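Long-range contacts in tRNA (cytosine(72)-C(5))-methyltransferase (Pyrococcus horikoshii, PDB 5ZVE), which transfers a methyl group from S-adenosyl-L-methionine to the C5 position of cytosine 72 in several tRNAs: residues I38-L43 and E69-V74; Y180-P185 and G209-H214. One frame throughout, in Å; residues are numbered along the deposited sequence.

Contact 1. Residues I38-L43 and E69-V74; sequences IRVNTL and EGLYFV
Ile38 meets Leu71 and Phe73 through its longer branch: CG1 lies in the crowded position between backbone N and carbonyl carbon (chi1 65°), and an extended second torsion (chi2 178°) puts CD1 out beside the Phe73 ring. Ile38 CD1 is 3.9 Å from Phe73 CE1, near the plane of the ring, and Ile38 CG2 comes to the edge in plane. On its inner carbon, Ile38 CG1 rests on Leu71 CB at 3.8 Å, and Val40 CG2 packs against Leu71 CD1 at 3.9 Å. Helix 47-56 covers this apolar patch through Leu50, Ile51 and Leu54.

Three backbone bonds hold the strands in register. Ile38 N donates to Leu71 O at 2.8 Å and Leu71 N returns a longer bond of 3.3 Å to Ile38 O, while Val40 N donates to Glu69 O at 2.8 Å. Arg39 faces Gly70 as a non-hydrogen-bonded pair and points to the other face, its CG 4.1 Å from Glu69 CG. The charged ends then part: the guanidinium bonds to Gln182, Thr213 and Gln217, and the carboxylate forms a salt bridge with Arg191 and takes a hydrogen bond from His214. With segment axes at 145°, this is a twisted antiparallel strand pair, helix-covered on one face, within the ferredoxin-like domain of RsmB/NOP methyltransferases.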
loop_
_atom_site.group_PDB
_atom_site.type_symbol
_atom_site.label_atom_id
_atom_site.label_comp_id
_atom_site.label_asym_id
_atom_site.label_seq_id
_atom_site.Cartn_x
_atom_site.Cartn_y
_atom_site.Cartn_z
ATOM N N ILE A 38 -6.810 8.512 -2.601
ATOM C CA ILE A 38 -5.797 9.457 -2.158
ATOM C C ILE A 38 -6.278 10.116 -0.877
ATOM O O ILE A 38 -7.482 10.181 -0.623
ATOM C CB ILE A 38 -5.511 10.542 -3.208
ATOM C CG1 ILE A 38 -6.761 11.411 -3.424
ATOM C CG2 ILE A 38 -5.043 9.914 -4.509
ATOM C CD1 ILE A 38 -6.569 12.544 -4.406
ATOM N N ARG A 39 -5.347 10.599 -0.064
ATOM C CA ARG A 39 -5.743 11.335 1.125
ATOM C C ARG A 39 -5.652 12.830 0.887
ATOM O O ARG A 39 -4.622 13.334 0.460
ATOM C CB ARG A 39 -4.885 10.949 2.332
ATOM C CG ARG A 39 -5.349 11.613 3.626
ATOM C CD ARG A 39 -4.477 11.261 4.820
ATOM N NE ARG A 39 -3.219 12.006 4.846
ATOM C CZ ARG A 39 -2.011 11.465 4.715
ATOM N NH1 ARG A 39 -1.878 10.154 4.562
ATOM N NH2 ARG A 39 -0.933 12.238 4.752
ATOM N N VAL A 40 -6.739 13.537 1.158
ATOM C CA VAL A 40 -6.707 14.991 1.129
ATOM C C VAL A 40 -5.900 15.502 2.313
ATOM O O VAL A 40 -6.216 15.198 3.462
ATOM C CB VAL A 40 -8.122 15.601 1.180
ATOM C CG1 VAL A 40 -8.045 17.110 1.089
ATOM C CG2 VAL A 40 -8.990 15.025 0.077
ATOM N N ASN A 41 -4.857 16.274 2.032
ATOM C CA ASN A 41 -4.058 16.858 3.096
ATOM C C ASN A 41 -4.740 18.099 3.643
ATOM O O ASN A 41 -4.485 19.213 3.191
ATOM C CB ASN A 41 -2.649 17.196 2.607
ATOM C CG ASN A 41 -1.788 17.808 3.696
ATOM O OD1 ASN A 41 -2.123 17.735 4.875
ATOM N ND2 ASN A 41 -0.674 18.410 3.306
ATOM N N THR A 42 -5.601 17.897 4.634
ATOM C CA THR A 42 -6.351 18.985 5.241
ATOM C C THR A 42 -5.476 19.999 5.986
ATOM O O THR A 42 -5.982 20.983 6.517
ATOM C CB THR A 42 -7.405 18.436 6.209
ATOM O OG1 THR A 42 -6.780 17.525 7.125
ATOM C CG2 THR A 42 -8.492 17.700 5.441
ATOM N N LEU A 43 -4.170 19.765 6.026
ATOM C CA LEU A 43 -3.244 20.759 6.552
ATOM C C LEU A 43 -3.091 21.914 5.575
ATOM O O LEU A 43 -2.785 23.037 5.975
ATOM C CB LEU A 43 -1.872 20.142 6.840
ATOM C CG LEU A 43 -1.733 19.185 8.023
ATOM C CD1 LEU A 43 -0.286 18.766 8.167
ATOM C CD2 LEU A 43 -2.220 19.841 9.306
ATOM N N GLU A 69 -11.753 12.812 4.430
ATOM C CA GLU A 69 -10.500 13.146 3.764
ATOM C C GLU A 69 -10.211 12.200 2.598
ATOM O O GLU A 69 -9.125 12.241 2.015
ATOM C CB GLU A 69 -9.332 13.129 4.759
ATOM C CG GLU A 69 -9.019 11.762 5.364
ATOM C CD GLU A 69 -9.826 11.475 6.617
ATOM O OE1 GLU A 69 -11.075 11.498 6.547
ATOM O OE2 GLU A 69 -9.207 11.226 7.673
ATOM N N GLY A 70 -11.173 11.352 2.248
ATOM C CA GLY A 70 -10.959 10.374 1.195
ATOM C C GLY A 70 -11.499 10.743 -0.181
ATOM O O GLY A 70 -12.657 11.130 -0.320
ATOM N N LEU A 71 -10.659 10.595 -1.202
ATOM C CA LEU A 71 -11.084 10.723 -2.594
ATOM C C LEU A 71 -10.574 9.525 -3.357
ATOM O O LEU A 71 -9.479 9.041 -3.079
ATOM C CB LEU A 71 -10.557 12.006 -3.239
ATOM C CG LEU A 71 -11.195 13.344 -2.863
ATOM C CD1 LEU A 71 -10.415 14.482 -3.478
ATOM C CD2 LEU A 71 -12.634 13.384 -3.307
ATOM N N TYR A 72 -11.344 9.042 -4.325
ATOM C CA TYR A 72 -10.863 7.923 -5.119
ATOM C C TYR A 72 -11.171 8.085 -6.600
ATOM O O TYR A 72 -12.086 8.812 -6.992
ATOM C CB TYR A 72 -11.437 6.598 -4.586
ATOM C CG TYR A 72 -12.922 6.413 -4.792
ATOM C CD1 TYR A 72 -13.411 5.843 -5.962
ATOM C CD2 TYR A 72 -13.837 6.796 -3.814
ATOM C CE1 TYR A 72 -14.766 5.669 -6.158
ATOM C CE2 TYR A 72 -15.198 6.626 -4.004
ATOM C CZ TYR A 72 -15.656 6.063 -5.180
ATOM O OH TYR A 72 -17.003 5.887 -5.389
ATOM N N PHE A 73 -10.375 7.407 -7.418
ATOM C CA PHE A 73 -10.565 7.413 -8.856
ATOM C C PHE A 73 -10.946 6.018 -9.308
ATOM O O PHE A 73 -10.412 5.027 -8.807
ATOM C CB PHE A 73 -9.300 7.882 -9.576
ATOM C CG PHE A 73 -8.797 9.220 -9.113
ATOM C CD1 PHE A 73 -7.983 9.326 -7.998
ATOM C CD2 PHE A 73 -9.147 10.377 -9.795
ATOM C CE1 PHE A 73 -7.524 10.559 -7.573
ATOM C CE2 PHE A 73 -8.692 11.610 -9.377
ATOM C CZ PHE A 73 -7.881 11.704 -8.261
ATOM N N VAL A 74 -11.891 5.937 -10.232
ATOM C CA VAL A 74 -12.329 4.641 -10.715
ATOM C C VAL A 74 -11.323 4.133 -11.744
ATOM O O VAL A 74 -10.903 4.865 -12.644
ATOM C CB VAL A 74 -13.741 4.705 -11.326
ATOM C CG1 VAL A 74 -14.142 3.346 -11.871
ATOM C CG2 VAL A 74 -14.749 5.166 -10.277
#

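Contact 2. Residues Y180-P185 and G209-H214; sequences YPQGLP and GGKTTH. With SAH (S-adenosyl-L-homocysteine), chain C.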
loop_
_atom_site.group_PDB
_atom_site.type_symbol
_atom_site.label_atom_id
_atom_site.label_comp_id
_atom_site.label_asym_id
_atom_site.label_seq_id
_atom_site.Cartn_x
_atom_site.Cartn_y
_atom_site.Cartn_z
ATOM N N TYR A 180 -1.981 12.928 -0.609
ATOM C CA TYR A 180 -1.038 11.826 -0.484
ATOM C C TYR A 180 -1.727 10.523 -0.871
ATOM O O TYR A 180 -2.677 10.099 -0.209
ATOM C CB TYR A 180 -0.491 11.750 0.943
ATOM C CG TYR A 180 0.586 10.712 1.131
ATOM C CD1 TYR A 180 1.917 11.021 0.888
ATOM C CD2 TYR A 180 0.275 9.425 1.551
ATOM C CE1 TYR A 180 2.908 10.075 1.055
ATOM C CE2 TYR A 180 1.254 8.480 1.718
ATOM C CZ TYR A 180 2.572 8.807 1.471
ATOM O OH TYR A 180 3.556 7.863 1.640
ATOM N N PRO A 181 -1.269 9.898 -1.964
ATOM C CA PRO A 181 -1.863 8.634 -2.412
ATOM C C PRO A 181 -1.719 7.559 -1.334
ATOM O O PRO A 181 -0.622 7.333 -0.836
ATOM C CB PRO A 181 -1.065 8.283 -3.676
ATOM C CG PRO A 181 0.143 9.159 -3.653
ATOM C CD PRO A 181 -0.216 10.380 -2.871
ATOM N N GLN A 182 -2.833 6.929 -0.975
ATOM C CA GLN A 182 -2.898 6.042 0.177
ATOM C C GLN A 182 -4.188 5.234 0.108
ATOM O O GLN A 182 -5.241 5.778 -0.220
ATOM C CB GLN A 182 -2.834 6.850 1.477
ATOM C CG GLN A 182 -2.712 6.014 2.739
ATOM C CD GLN A 182 -2.661 6.858 4.003
ATOM O OE1 GLN A 182 -3.355 7.870 4.124
ATOM N NE2 GLN A 182 -1.828 6.445 4.950
ATOM N N GLY A 183 -4.114 3.944 0.412
ATOM C CA GLY A 183 -5.278 3.082 0.308
ATOM C C GLY A 183 -6.325 3.369 1.369
ATOM O O GLY A 183 -6.013 3.922 2.425
ATOM N N LEU A 184 -7.572 3.000 1.081
ATOM C CA LEU A 184 -8.670 3.172 2.028
ATOM C C LEU A 184 -8.378 2.466 3.368
ATOM O O LEU A 184 -8.484 3.096 4.418
ATOM C CB LEU A 184 -9.993 2.681 1.412
ATOM C CG LEU A 184 -11.258 2.540 2.265
ATOM C CD1 LEU A 184 -11.559 3.806 3.003
ATOM C CD2 LEU A 184 -12.458 2.165 1.415
ATOM N N PRO A 185 -7.998 1.168 3.345
ATOM C CA PRO A 185 -7.702 0.539 4.640
ATOM C C PRO A 185 -6.616 1.263 5.450
ATOM O O PRO A 185 -6.758 1.394 6.668
ATOM C CB PRO A 185 -7.242 -0.872 4.257
ATOM C CG PRO A 185 -7.067 -0.868 2.783
ATOM C CD PRO A 185 -7.935 0.193 2.242
ATOM N N GLY A 209 5.913 7.280 5.678
ATOM C CA GLY A 209 5.191 8.259 6.475
ATOM C C GLY A 209 3.749 8.496 6.075
ATOM O O GLY A 209 3.170 9.530 6.416
ATOM N N GLY A 210 3.173 7.542 5.350
ATOM C CA GLY A 210 1.774 7.605 4.971
ATOM C C GLY A 210 0.852 7.772 6.163
ATOM O O GLY A 210 0.075 8.719 6.235
ATOM N N LYS A 211 0.945 6.854 7.116
ATOM C CA LYS A 211 0.070 6.899 8.276
ATOM C C LYS A 211 0.538 7.945 9.275
ATOM O O LYS A 211 -0.269 8.504 10.014
ATOM C CB LYS A 211 -0.033 5.522 8.934
ATOM C CG LYS A 211 -0.716 4.479 8.056
ATOM C CD LYS A 211 -0.617 3.086 8.652
ATOM C CE LYS A 211 -1.314 2.072 7.768
ATOM N NZ LYS A 211 -0.586 1.871 6.484
ATOM N N THR A 212 1.838 8.211 9.307
ATOM C CA THR A 212 2.348 9.223 10.225
ATOM C C THR A 212 1.803 10.612 9.891
ATOM O O THR A 212 1.333 11.335 10.771
ATOM C CB THR A 212 3.878 9.276 10.217
ATOM O OG1 THR A 212 4.400 7.981 10.536
ATOM C CG2 THR A 212 4.376 10.283 11.241
ATOM N N THR A 213 1.852 10.972 8.615
ATOM C CA THR A 213 1.417 12.296 8.188
ATOM C C THR A 213 -0.102 12.440 8.284
ATOM O O THR A 213 -0.616 13.538 8.483
ATOM C CB THR A 213 1.893 12.609 6.752
ATOM O OG1 THR A 213 1.530 11.541 5.866
ATOM C CG2 THR A 213 3.407 12.778 6.731
ATOM N N HIS A 214 -0.815 11.327 8.151
ATOM C CA HIS A 214 -2.259 11.324 8.351
ATOM C C HIS A 214 -2.600 11.665 9.803
ATOM O O HIS A 214 -3.504 12.457 10.068
ATOM C CB HIS A 214 -2.849 9.967 7.953
ATOM C CG HIS A 214 -4.344 9.942 7.903
ATOM N ND1 HIS A 214 -5.060 8.797 7.635
ATOM C CD2 HIS A 214 -5.261 10.925 8.082
ATOM C CE1 HIS A 214 -6.353 9.071 7.656
ATOM N NE2 HIS A 214 -6.500 10.356 7.923
HETATM N N SAH C . 3.647 2.710 7.982
HETATM C CA SAH C . 4.306 3.131 6.751
HETATM C CB SAH C . 4.809 1.930 5.950
HETATM C CG SAH C . 5.403 0.779 6.766
HETATM S SD SAH C . 6.319 -0.359 5.698
HETATM C C SAH C . 3.428 4.040 5.885
HETATM O O SAH C . 2.221 4.159 6.096
HETATM O OXT SAH C . 3.907 4.684 4.953
HETATM C "C5'" SAH C . 7.210 -1.131 7.079
HETATM C "C4'" SAH C . 8.458 -0.372 7.525
HETATM O "O4'" SAH C . 9.062 -1.039 8.615
HETATM C "C3'" SAH C . 9.539 -0.248 6.459
HETATM O "O3'" SAH C . 9.713 1.112 6.137
HETATM C "C2'" SAH C . 10.815 -0.754 7.106
HETATM O "O2'" SAH C . 11.860 0.166 6.909
HETATM C "C1'" SAH C . 10.454 -0.803 8.576
HETATM N N9 SAH C . 11.203 -1.816 9.351
HETATM C C8 SAH C . 11.507 -3.108 9.006
HETATM N N7 SAH C . 12.199 -3.675 10.023
HETATM C C5 SAH C . 12.343 -2.763 11.011
HETATM C C6 SAH C . 12.958 -2.808 12.257
HETATM N N6 SAH C . 13.563 -3.916 12.682
HETATM N N1 SAH C . 12.934 -1.689 13.062
HETATM C C2 SAH C . 12.307 -0.536 12.631
HETATM N N3 SAH C . 11.702 -0.497 11.394
HETATM C C4 SAH C . 11.720 -1.594 10.598
HETATM O O HOH W 1 -0.073 4.001 4.333
HETATM O O HOH W 2 -3.249 6.597 7.222
#
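The amide nitrogen of Gln182 is gripped through two waters that carry it across to Lys211 and His214. Water 1 accepts from Gln182 NE2 at 3.1 Å and from Lys211 NZ at 3.1 Å, and donates to SAH O at 2.9 Å; water 2 takes a weak bond from the same NE2 and joins it to His214 ND1, in the plane of the imidazole. With OE1 held by Arg39, the rotation of the amide is fixed.

The carboxylate of SAH, to which that oxygen belongs, lies at the start of helix 210-218, where Gly210 N donates to SAH OXT at 3.0 Å and Lys211 N to SAH O at 3.2 Å. A CB on Gly210 would be crowded by both SAH and Tyr180. The first torsion of Tyr180 (chi1 -175°) directs CG toward this helix start, and ring atom CE2 lies 3.4 Å from Gly210 CA. An alanine in place of Tyr180 would probably open a gap beside Gly210 CA and weaken the contacts with Asn241 and Arg244.

Lys211 NZ also forms a salt bridge with Asp273 of the S-adenosyl-L-methionine site. Tyr180 of strand 179-181, and Gln182 just after it, thus lie against the N-terminal turn of helix 210-218, with helix 184-193 packed on His214 and helix 232-245 on Tyr180.

How the contacts relate
Contacts 1 and 2 have centres about 9 Å apart and touch directly. Strands 70-74, 35-40 and 179-181 are successive neighbours in one antiparallel sheet: contact 1 joins the first two, and a probable backbone hydrogen bond of 2.7 Å from Arg39 N to Tyr180 O adds the third. Arg39 also packs on helix 210-218, its CD 3.4 Å from His214 CG. Along the chain the contacts come in series, contact 1 closing before contact 2 opens, with the strands of a separate mixed sheet, from 90-93 to 154-161, between them. The chain then runs through strand 179-181 into helix 184-193 and on to segment 209-214, so ferredoxin-like strands stand directly beside the cofactor-binding loop.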